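Local structure of putative immunoglobulin A1 protease (Bacteroides ovatus, 3N6Z) at residues Gly134-Ser139 and Asn170-Gly175; Asn163-Ile168 and Asn192-Gln197; Asn203-Ala208 and Pro357-Ser362. The protein is of unestablished function but probably acts as a peptidase, possibly one that cleaves immunoglobulin A1. One frame throughout, in Å; residues are numbered along the deposited sequence.

The three contacts sit on a parallel beta solenoid, whose successive coils lay strand on strand. Contact 1 pairs strand 133-136 with 172-174, and strand 204-206 of contact 3 is the next neighbour in that sheet; the centres of contacts 1 and 3 are about 9 Å apart, and Thr173 and Ser206 join them by a probable hydroxyl-hydroxyl hydrogen bond. The centre of contact 2 lies about 23 Å from that of contact 1 and about 24 Å from that of contact 3, on loop 192-197 and on strand 166-169, which leads into strand 172-174. Contacts 1 and 2 alternate their segments along the chain; contact 3 follows, bringing C-terminal residues 357-362 back onto the solenoid.

Contact 1. Residues Gly134-Ser139 and Asn170-Gly175; sequences GFVNAS and NCYTTG
Tyr172 lays its ring against the backbone of Gly134, one strand over. Its CB packs on Tyr205 O of the strand on the other side; chi1 of 78° puts CG between the backbone N and the carbonyl carbon, and the ring beyond it lies with one face to Gly134 CA. CG is already near that atom, and CD2 and CE2 each come to 3.6 Å from Gly134 CA, which is displaced toward the rim in a CH-pi contact. Farther out, CE1 approaches Val136 CG2, and at the tip OH lies 3.6 Å from the same methyl; this hydroxyl is hydrogen-bonded to the backbone N of Glu363. A side chain at Gly134 would run into the ring, which makes the missing CB part of the fit.

The axes of strands 134-136 and 172-174 run parallel, 5° apart, with Gly134 beside Tyr172 and Phe135 beside Thr173, the in-register stacking of successive coils in a parallel beta solenoid. Phe135 bonds both ways: its N donates to Tyr172 O at 2.8 Å, and its O accepts from Thr174 N. Phe135 and Thr173 share the face opposite the one on which Tyr172 lies, and there the Phe135 ring also meets Phe122 edge-to-face.

Beyond Phe135 the register slips by one residue in a beta bulge. Here Thr174 OG1 takes the place of a backbone acceptor: it receives the N-H of Asn137 at 2.8 Å in a nearly straight bond (173°), and it also comes to 3.4 Å from Val136 CA. Thr174 O then accepts from Ala138 N at 2.9 Å, picking up the ladder where both chains turn the corner. Gly175 CA packs 3.2 Å from Ala138 O, at backbone angles that would jam a side chain against the preceding carbonyl.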
# COMPACT_ATOMS: atom_id res chain seq x y z
N GLY A 134 10.77 -1.04 3.36
CA GLY A 134 10.41 0.32 3.01
C GLY A 134 10.76 0.63 1.58
O GLY A 134 11.78 0.16 1.08
N PHE A 135 9.89 1.39 0.93
CA PHE A 135 10.17 1.96 -0.38
C PHE A 135 10.41 3.46 -0.22
O PHE A 135 9.51 4.19 0.21
CB PHE A 135 9.02 1.73 -1.37
CG PHE A 135 8.89 0.32 -1.82
CD1 PHE A 135 8.30 -0.64 -1.01
CD2 PHE A 135 9.34 -0.06 -3.09
CE1 PHE A 135 8.17 -1.94 -1.45
CE2 PHE A 135 9.24 -1.36 -3.51
CZ PHE A 135 8.65 -2.31 -2.71
N VAL A 136 11.62 3.92 -0.51
CA VAL A 136 11.99 5.33 -0.38
C VAL A 136 12.08 5.98 -1.75
O VAL A 136 12.76 5.47 -2.64
CB VAL A 136 13.32 5.48 0.38
CG1 VAL A 136 13.83 6.93 0.33
CG2 VAL A 136 13.20 4.94 1.82
N ASN A 137 11.35 7.08 -1.93
CA ASN A 137 11.36 7.83 -3.21
C ASN A 137 10.97 6.96 -4.39
O ASN A 137 11.63 6.96 -5.44
CB ASN A 137 12.71 8.51 -3.51
CG ASN A 137 12.62 9.47 -4.69
OD1 ASN A 137 11.66 10.25 -4.79
ND2 ASN A 137 13.55 9.36 -5.64
N ALA A 138 9.91 6.17 -4.21
CA ALA A 138 9.33 5.43 -5.30
C ALA A 138 8.51 6.37 -6.17
O ALA A 138 7.97 7.38 -5.71
CB ALA A 138 8.43 4.29 -4.77
N SER A 139 8.32 5.99 -7.43
CA SER A 139 7.41 6.71 -8.32
C SER A 139 6.73 5.71 -9.23
O SER A 139 7.37 5.08 -10.06
CB SER A 139 8.16 7.74 -9.16
OG SER A 139 7.28 8.38 -10.07
N ASN A 170 4.28 -4.26 8.40
CA ASN A 170 5.56 -3.65 8.78
C ASN A 170 6.29 -3.08 7.57
O ASN A 170 7.50 -3.32 7.39
CB ASN A 170 6.49 -4.60 9.55
CG ASN A 170 5.82 -5.38 10.64
OD1 ASN A 170 4.87 -4.94 11.29
ND2 ASN A 170 6.35 -6.59 10.86
N CYS A 171 5.56 -2.36 6.72
CA CYS A 171 6.14 -1.76 5.53
C CYS A 171 5.83 -0.27 5.46
O CYS A 171 4.91 0.22 6.10
CB CYS A 171 5.63 -2.44 4.24
SG CYS A 171 6.11 -4.16 4.06
N TYR A 172 6.57 0.45 4.62
CA TYR A 172 6.28 1.84 4.38
C TYR A 172 6.66 2.25 2.99
O TYR A 172 7.47 1.58 2.32
CB TYR A 172 6.95 2.74 5.42
CG TYR A 172 8.44 3.01 5.27
CD1 TYR A 172 8.88 4.12 4.57
CD2 TYR A 172 9.38 2.23 5.94
CE1 TYR A 172 10.25 4.45 4.54
CE2 TYR A 172 10.75 2.53 5.88
CZ TYR A 172 11.17 3.65 5.21
OH TYR A 172 12.51 3.98 5.20
N THR A 173 6.06 3.35 2.54
CA THR A 173 6.38 3.96 1.26
C THR A 173 6.50 5.46 1.35
O THR A 173 5.81 6.13 2.15
CB THR A 173 5.37 3.62 0.15
OG1 THR A 173 4.13 4.25 0.43
CG2 THR A 173 5.15 2.10 0.03
N THR A 174 7.38 5.98 0.53
CA THR A 174 7.52 7.43 0.28
C THR A 174 7.70 7.62 -1.22
O THR A 174 8.12 6.70 -1.94
CB THR A 174 8.69 8.08 1.07
OG1 THR A 174 9.93 7.98 0.34
CG2 THR A 174 8.86 7.44 2.48
N GLY A 175 7.39 8.83 -1.70
CA GLY A 175 7.48 9.16 -3.12
C GLY A 175 6.15 9.60 -3.70
O GLY A 175 5.50 10.49 -3.14

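Contact 2. Residues Asn163-Ile168 and Asn192-Gln197; sequences NKTGRI and NSYDGQ
With chi1 at 60°, Thr165 puts CG2 anti to its carbonyl carbon, against Tyr194, and OG1 between the backbone N and that carbon, beside Gln197 CB. CG2 lies over one face of the Tyr194 ring, offset toward the rim and 3.6 Å from CZ, in a CH-pi contact between two side chains that reach toward each other tip to tip. The Tyr194 hydroxyl passes close to the Lys164 carbonyl group and is hydrogen-bonded to Leu156 O.

Gln197 is extended beyond CG (chi2 -169°), and its amide crosses toward Asn163. NE2 donates to Asn163 OD1 at 2.9 Å, with the acceptor in the Gln197 amide plane but the donor tilted 33° from the plane of the Asn163 carbonyl. Lower on the same chain, Gln197 CB rests 3.3 Å from Thr165 OG1. That hydroxyl oxygen receives Arg167 NH1 at 2.9 Å within the guanidinium plane and is also hydrogen-bonded to Gly162 O; NH1 has a further partner in Glu198 O. A water that accepts from Arg167 NH2 is also hydrogen-bonded to Thr165 O and, at 3.0 Å, to Gln197 OE1. An alanine in place of Gln197 would probably leave Asn163 OD1 without this donor and the water without its amide partner.

Tyr194 to Gln197 form a type I' beta turn, closed by backbone bonds in both directions between its end residues. This turn, in the loop between solenoid strands 189-190 and 200-202, packs against the residues leading into strand 166-169, joined to them by side chains and a water.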
# COMPACT_ATOMS: atom_id res chain seq x y z
N ASN A 163 -4.79 -19.06 -0.58
CA ASN A 163 -3.46 -18.64 -1.02
C ASN A 163 -3.48 -17.45 -1.97
O ASN A 163 -2.43 -16.86 -2.24
CB ASN A 163 -2.72 -19.81 -1.66
CG ASN A 163 -2.36 -20.90 -0.66
OD1 ASN A 163 -2.29 -20.68 0.56
ND2 ASN A 163 -2.06 -22.08 -1.21
N LYS A 164 -4.68 -17.03 -2.42
CA LYS A 164 -4.83 -15.84 -3.26
C LYS A 164 -5.13 -14.56 -2.48
O LYS A 164 -5.19 -13.47 -3.09
CB LYS A 164 -5.90 -16.12 -4.33
CG LYS A 164 -5.59 -17.37 -5.19
CD LYS A 164 -4.17 -17.42 -5.75
CE LYS A 164 -3.93 -18.53 -6.72
NZ LYS A 164 -2.47 -18.62 -7.14
N THR A 165 -5.25 -14.65 -1.16
CA THR A 165 -5.29 -13.45 -0.31
C THR A 165 -3.87 -12.88 -0.22
O THR A 165 -2.89 -13.54 -0.55
CB THR A 165 -5.83 -13.77 1.12
OG1 THR A 165 -4.96 -14.74 1.74
CG2 THR A 165 -7.27 -14.31 1.08
N GLY A 166 -3.77 -11.64 0.22
CA GLY A 166 -2.48 -10.97 0.36
C GLY A 166 -2.40 -10.07 1.56
O GLY A 166 -3.39 -9.46 1.94
N ARG A 167 -1.20 -9.98 2.16
CA ARG A 167 -0.98 -9.18 3.35
C ARG A 167 0.30 -8.36 3.19
O ARG A 167 1.32 -8.88 2.69
CB ARG A 167 -0.86 -10.06 4.57
CG ARG A 167 -2.15 -10.81 4.88
CD ARG A 167 -1.93 -12.09 5.67
NE ARG A 167 -1.21 -13.08 4.86
CZ ARG A 167 -1.76 -13.82 3.89
NH1 ARG A 167 -3.05 -13.76 3.64
NH2 ARG A 167 -0.98 -14.60 3.14
N ILE A 168 0.25 -7.12 3.66
CA ILE A 168 1.40 -6.23 3.73
C ILE A 168 1.51 -5.79 5.17
O ILE A 168 0.59 -5.17 5.72
CB ILE A 168 1.29 -5.01 2.78
CG1 ILE A 168 1.28 -5.51 1.32
CG2 ILE A 168 2.43 -4.01 3.04
CD1 ILE A 168 1.01 -4.40 0.27
N ASN A 192 -10.09 -9.29 -0.19
CA ASN A 192 -10.87 -9.77 0.94
C ASN A 192 -10.35 -11.05 1.55
O ASN A 192 -9.18 -11.45 1.33
CB ASN A 192 -12.37 -9.77 0.59
CG ASN A 192 -12.77 -10.88 -0.37
OD1 ASN A 192 -12.05 -11.16 -1.35
ND2 ASN A 192 -13.91 -11.51 -0.09
N SER A 193 -11.19 -11.72 2.33
CA SER A 193 -10.78 -12.83 3.17
C SER A 193 -11.69 -14.00 2.89
O SER A 193 -12.90 -13.82 2.80
CB SER A 193 -10.87 -12.42 4.65
OG SER A 193 -10.04 -11.28 4.86
N TYR A 194 -11.10 -15.18 2.78
CA TYR A 194 -11.83 -16.41 2.44
C TYR A 194 -10.90 -17.60 2.65
O TYR A 194 -9.69 -17.45 2.74
CB TYR A 194 -12.34 -16.37 0.98
CG TYR A 194 -11.30 -15.85 -0.00
CD1 TYR A 194 -10.36 -16.69 -0.53
CD2 TYR A 194 -11.28 -14.52 -0.38
CE1 TYR A 194 -9.39 -16.24 -1.40
CE2 TYR A 194 -10.30 -14.04 -1.24
CZ TYR A 194 -9.35 -14.92 -1.77
OH TYR A 194 -8.39 -14.44 -2.63
N ASP A 195 -11.50 -18.79 2.77
CA ASP A 195 -10.77 -20.05 2.86
C ASP A 195 -9.68 -20.04 3.93
O ASP A 195 -8.57 -20.52 3.70
CB ASP A 195 -10.24 -20.44 1.48
CG ASP A 195 -9.66 -21.84 1.44
OD1 ASP A 195 -10.28 -22.78 2.01
OD2 ASP A 195 -8.58 -22.02 0.84
N GLY A 196 -10.00 -19.49 5.10
CA GLY A 196 -9.10 -19.52 6.24
C GLY A 196 -7.96 -18.51 6.26
O GLY A 196 -7.12 -18.57 7.16
N GLN A 197 -7.92 -17.62 5.27
CA GLN A 197 -6.89 -16.59 5.18
C GLN A 197 -7.52 -15.23 5.00
O GLN A 197 -8.70 -15.10 4.63
CB GLN A 197 -5.91 -16.91 4.05
CG GLN A 197 -5.13 -18.21 4.28
CD GLN A 197 -4.01 -18.40 3.30
OE1 GLN A 197 -3.15 -17.53 3.18
NE2 GLN A 197 -3.98 -19.55 2.60
O HOH W 1 -2.12 -15.94 0.88

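Contact 3. Residues Asn203-Ala208 and Pro357-Ser362; sequences NCYSNA and PIFQWS
Ser362 OG is gripped from two directions: it is hydrogen-bonded to Tyr205 OH at 2.7 Å, and it accepts the backbone N-H of Phe359 at 2.9 Å. The serine oxygen thus lies between a phenol and an amide; between the two hydroxyls either could be the donor. OG lies at the edge of the Tyr205 ring, in its plane. The backbone N of Ser362 bonds in turn to Phe359 O, closing the type I beta turn Phe359-Ser362, in which the serine is the last residue.

For Tyr205, chi1 of 71° puts CG between the backbone N and the carbonyl carbon, and the ring beyond it lies against segment 357-362. There it meets Phe359 edge-to-face, a T-shaped pair with planes at 81° and centroids 5.0 Å apart. Tyr205 CE1 stands 3.7 Å above the Phe359 plane, over its centre, while CD1 approaches Phe359 CE1. The two side chains pass in opposite directions. Phe359 CZ is 3.3 Å from Asn203 O. Ile358 runs alongside Tyr205, pointing the same way; its CB is 3.6 Å from the phenol OH, and CG2 touches CZ.

Other aromatic groups extend this packing: Tyr205 also stacks with Tyr172 of the adjacent strand, and Phe359 meets Trp349 edge-to-face. Segment 357-362 thus lies across a solenoid strand far earlier in the sequence without pairing with it as a beta strand. Side chains provide most of the contact, which is largely apolar and aromatic and is given direction by the hydroxyl of buried Tyr205, whose bond to Ser362 is likely to fix both the depth of the ring and the placement of the turn.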
# COMPACT_ATOMS: atom_id res chain seq x y z
N ASN A 203 0.39 -2.23 10.44
CA ASN A 203 1.64 -1.65 10.88
C ASN A 203 2.44 -1.09 9.69
O ASN A 203 3.61 -1.42 9.49
CB ASN A 203 2.47 -2.65 11.72
CG ASN A 203 2.06 -2.65 13.19
OD1 ASN A 203 1.87 -1.58 13.81
ND2 ASN A 203 1.89 -3.84 13.73
N CYS A 204 1.78 -0.23 8.94
CA CYS A 204 2.37 0.45 7.79
C CYS A 204 2.14 1.93 7.83
O CYS A 204 1.20 2.43 8.42
CB CYS A 204 1.80 -0.07 6.45
SG CYS A 204 2.16 -1.82 6.11
N TYR A 205 3.03 2.68 7.20
CA TYR A 205 2.79 4.10 6.95
C TYR A 205 3.21 4.49 5.53
O TYR A 205 3.95 3.77 4.85
CB TYR A 205 3.49 4.99 8.00
CG TYR A 205 5.00 5.07 7.90
CD1 TYR A 205 5.79 4.17 8.57
CD2 TYR A 205 5.63 6.08 7.17
CE1 TYR A 205 7.19 4.24 8.51
CE2 TYR A 205 7.02 6.19 7.13
CZ TYR A 205 7.81 5.26 7.79
OH TYR A 205 9.20 5.33 7.74
N SER A 206 2.72 5.65 5.11
CA SER A 206 3.17 6.24 3.87
C SER A 206 3.25 7.74 3.97
O SER A 206 2.41 8.37 4.64
CB SER A 206 2.22 5.87 2.73
OG SER A 206 2.65 6.34 1.47
N ASN A 207 4.26 8.30 3.30
CA ASN A 207 4.40 9.72 3.03
C ASN A 207 4.36 10.02 1.51
O ASN A 207 4.75 11.12 1.04
CB ASN A 207 5.70 10.22 3.66
CG ASN A 207 5.87 11.70 3.48
OD1 ASN A 207 4.88 12.42 3.36
ND2 ASN A 207 7.11 12.16 3.46
N ALA A 208 3.88 9.09 0.70
CA ALA A 208 3.79 9.33 -0.73
C ALA A 208 2.68 10.30 -1.08
O ALA A 208 1.65 10.26 -0.44
CB ALA A 208 3.56 8.00 -1.44
N PRO A 357 5.91 9.91 13.24
CA PRO A 357 6.45 8.62 13.61
C PRO A 357 6.93 7.82 12.39
O PRO A 357 6.35 7.92 11.30
CB PRO A 357 5.28 7.92 14.31
CG PRO A 357 4.45 9.02 14.81
CD PRO A 357 4.54 10.08 13.76
N ILE A 358 7.97 7.05 12.61
CA ILE A 358 8.57 6.18 11.60
C ILE A 358 8.91 4.84 12.27
O ILE A 358 8.59 4.64 13.42
CB ILE A 358 9.78 6.88 10.89
CG1 ILE A 358 10.88 7.21 11.91
CG2 ILE A 358 9.32 8.12 10.13
CD1 ILE A 358 12.14 7.75 11.29
N PHE A 359 9.55 3.93 11.56
CA PHE A 359 9.99 2.71 12.18
C PHE A 359 11.37 2.91 12.75
O PHE A 359 12.15 3.75 12.27
CB PHE A 359 10.03 1.52 11.20
CG PHE A 359 8.71 1.18 10.54
CD1 PHE A 359 7.49 1.40 11.14
CD2 PHE A 359 8.74 0.57 9.31
CE1 PHE A 359 6.32 1.02 10.51
CE2 PHE A 359 7.58 0.15 8.68
CZ PHE A 359 6.37 0.42 9.28
N GLN A 360 11.72 2.05 13.69
CA GLN A 360 13.06 2.10 14.28
C GLN A 360 14.14 1.87 13.24
O GLN A 360 15.25 2.38 13.38
CB GLN A 360 13.12 1.12 15.44
CG GLN A 360 12.31 1.70 16.61
CD GLN A 360 12.17 0.81 17.77
OE1 GLN A 360 13.08 0.05 18.09
NE2 GLN A 360 11.00 0.87 18.43
N TRP A 361 13.81 1.13 12.17
CA TRP A 361 14.73 0.82 11.07
C TRP A 361 14.52 1.67 9.80
O TRP A 361 15.21 1.46 8.82
CB TRP A 361 14.63 -0.65 10.73
CG TRP A 361 13.29 -1.20 10.47
CD1 TRP A 361 12.50 -1.83 11.37
CD2 TRP A 361 12.57 -1.25 9.21
NE1 TRP A 361 11.32 -2.25 10.77
CE2 TRP A 361 11.36 -1.94 9.44
CE3 TRP A 361 12.85 -0.81 7.91
CZ2 TRP A 361 10.42 -2.18 8.43
CZ3 TRP A 361 11.93 -1.05 6.91
CH2 TRP A 361 10.72 -1.73 7.18
N SER A 362 13.60 2.62 9.81
CA SER A 362 13.39 3.49 8.66
C SER A 362 14.65 4.25 8.32
O SER A 362 15.41 4.66 9.22
CB SER A 362 12.22 4.46 8.90
OG SER A 362 10.98 3.78 9.07